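Uncharacterized peroxidase-related protein (Silicibacter sp., PDB 2PFX) is of unknown function but, as a peroxidase-related member of the AhpD-like carboxymuconolactone decarboxylase family, is probably an oxidoreductase. Local coordinates at residues Ser82-Phe87 with Thr171-Ser176. Numbering follows the deposited sequence.
Sequences SINKCF and TNRVAS
C86 lays its side chain over that of N172, CB lying 3.7 Å from N172 CG, while SG, anti to its own backbone N (chi1 -173°), reaches the next helical turn and meets A175 CB at 3.8 Å. Two residues earlier, N84 crosses N172 at about a right angle, their amide planes 81° apart. N84 ND2 donates a nearly straight bond of 2.8 Å to N172 OD1, and N169 OD1 takes a second bond from the same nitrogen. An alanine in place of N172 would probably leave that N84 N-H without its mate and open a gap beside C86 CB. Water extends the joint: one molecule links N84 OD1 to R173 NH2, another joins S176 OG to N84 O, and a third joins it to K85 O and F87 N. R173 NH1 bonds N169 OD1 of the same chain, while NE and NH2 reach the carbonyls of M133 and T134 of the second subunit. K85, with positive phi, carries a Schellman motif closing the preceding helix. C86 N-caps helix 87-101 while packed on helix 155-178; with C89, which also touches N172, it forms a CxxC consistent with the redox motif of AhpD-like proteins, its buried thiol flanked by amide and hydroxyl.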
loop_
_atom_site.group_PDB
_atom_site.type_symbol
_atom_site.label_atom_id
_atom_site.label_comp_id
_atom_site.label_asym_id
_atom_site.label_seq_id
_atom_site.Cartn_x
_atom_site.Cartn_y
_atom_site.Cartn_z
ATOM N N SER A 82 8.363 15.304 1.494
ATOM C CA SER A 82 8.731 14.238 2.411
ATOM C C SER A 82 7.974 12.968 2.048
ATOM O O SER A 82 8.515 11.860 2.027
ATOM C CB SER A 82 8.432 14.666 3.854
ATOM O OG SER A 82 8.776 13.646 4.773
ATOM N N ILE A 83 6.679 13.113 1.758
ATOM C CA ILE A 83 5.883 11.964 1.426
ATOM C C ILE A 83 6.347 11.336 0.108
ATOM O O ILE A 83 6.366 10.108 0.004
ATOM C CB ILE A 83 4.384 12.303 1.333
ATOM C CG1 ILE A 83 3.798 12.735 2.681
ATOM C CG2 ILE A 83 3.606 11.146 0.730
ATOM C CD1 ILE A 83 2.543 13.561 2.558
ATOM N N ASN A 84 6.732 12.174 -0.843
ATOM C CA ASN A 84 7.250 11.656 -2.106
ATOM C C ASN A 84 8.744 11.356 -2.097
ATOM O O ASN A 84 9.259 10.830 -3.105
ATOM C CB ASN A 84 6.995 12.650 -3.240
ATOM C CG ASN A 84 5.513 12.764 -3.549
ATOM O OD1 ASN A 84 4.767 11.794 -3.453
ATOM N ND2 ASN A 84 5.117 13.953 -3.919
ATOM N N LYS A 85 9.419 11.632 -1.004
ATOM C CA LYS A 85 10.850 11.366 -0.836
ATOM C C LYS A 85 11.683 11.950 -1.967
ATOM O O LYS A 85 12.577 11.337 -2.564
ATOM C CB LYS A 85 11.086 9.862 -0.660
ATOM C CG LYS A 85 10.276 9.237 0.453
ATOM C CD LYS A 85 10.911 8.157 1.297
ATOM C CE LYS A 85 11.151 8.538 2.746
ATOM N NZ LYS A 85 10.295 7.841 3.749
ATOM N N CYS A 86 11.369 13.212 -2.249
ATOM C CA CYS A 86 12.065 14.004 -3.234
ATOM C C CYS A 86 13.275 14.728 -2.660
ATOM O O CYS A 86 13.161 15.758 -2.018
ATOM C CB CYS A 86 11.111 15.042 -3.839
ATOM S SG CYS A 86 11.993 15.876 -5.217
ATOM N N PHE A 87 14.465 14.192 -2.903
ATOM C CA PHE A 87 15.717 14.785 -2.441
ATOM C C PHE A 87 15.883 16.249 -2.813
ATOM O O PHE A 87 16.222 17.038 -1.923
ATOM C CB PHE A 87 16.908 13.966 -2.998
ATOM C CG PHE A 87 18.265 14.421 -2.492
ATOM C CD1 PHE A 87 18.615 14.482 -1.160
ATOM C CD2 PHE A 87 19.218 14.828 -3.416
ATOM C CE1 PHE A 87 19.848 14.953 -0.754
ATOM C CE2 PHE A 87 20.453 15.271 -3.018
ATOM C CZ PHE A 87 20.796 15.341 -1.676
ATOM N N THR A 171 6.487 18.910 -9.227
ATOM C CA THR A 171 7.925 19.164 -9.236
ATOM C C THR A 171 8.673 18.046 -8.557
ATOM O O THR A 171 9.779 17.686 -8.986
ATOM C CB THR A 171 8.309 20.535 -8.644
ATOM O OG1 THR A 171 8.066 20.608 -7.245
ATOM C CG2 THR A 171 7.458 21.629 -9.276
ATOM N N ASN A 172 8.115 17.429 -7.519
ATOM C CA ASN A 172 8.806 16.270 -6.953
ATOM C C ASN A 172 9.037 15.177 -7.988
ATOM O O ASN A 172 10.109 14.592 -7.963
ATOM C CB ASN A 172 7.999 15.639 -5.837
ATOM C CG ASN A 172 7.762 16.426 -4.593
ATOM O OD1 ASN A 172 7.093 15.957 -3.674
ATOM N ND2 ASN A 172 8.269 17.642 -4.628
ATOM N N ARG A 173 8.033 14.959 -8.821
ATOM C CA ARG A 173 8.087 13.838 -9.778
ATOM C C ARG A 173 9.099 14.113 -10.867
ATOM O O ARG A 173 9.872 13.251 -11.293
ATOM C CB ARG A 173 6.668 13.579 -10.308
ATOM C CG ARG A 173 5.807 12.927 -9.209
ATOM C CD ARG A 173 4.419 12.500 -9.663
ATOM N NE ARG A 173 3.906 11.581 -8.650
ATOM C CZ ARG A 173 3.346 11.853 -7.494
ATOM N NH1 ARG A 173 3.169 13.111 -7.127
ATOM N NH2 ARG A 173 2.957 10.866 -6.698
ATOM N N VAL A 174 9.074 15.375 -11.325
ATOM C CA VAL A 174 10.044 15.744 -12.353
ATOM C C VAL A 174 11.454 15.636 -11.804
ATOM O O VAL A 174 12.379 15.098 -12.427
ATOM C CB VAL A 174 9.724 17.165 -12.839
ATOM C CG1 VAL A 174 10.851 17.651 -13.758
ATOM C CG2 VAL A 174 8.378 17.210 -13.544
ATOM N N ALA A 175 11.647 16.156 -10.585
ATOM C CA ALA A 175 12.995 16.161 -10.027
ATOM C C ALA A 175 13.493 14.746 -9.805
ATOM O O ALA A 175 14.601 14.399 -10.184
ATOM C CB ALA A 175 13.050 16.967 -8.729
ATOM N N SER A 176 12.641 13.931 -9.193
ATOM C CA SER A 176 13.088 12.572 -8.884
ATOM C C SER A 176 13.251 11.776 -10.175
ATOM O O SER A 176 14.186 11.001 -10.322
ATOM C CB SER A 176 12.136 11.882 -7.912
ATOM O OG SER A 176 12.246 12.450 -6.623
HETATM O O HOH W 1 2.281 11.180 -3.994
HETATM O O HOH W 2 9.823 11.963 -5.562
HETATM O O HOH W 3 14.564 11.882 -5.059
#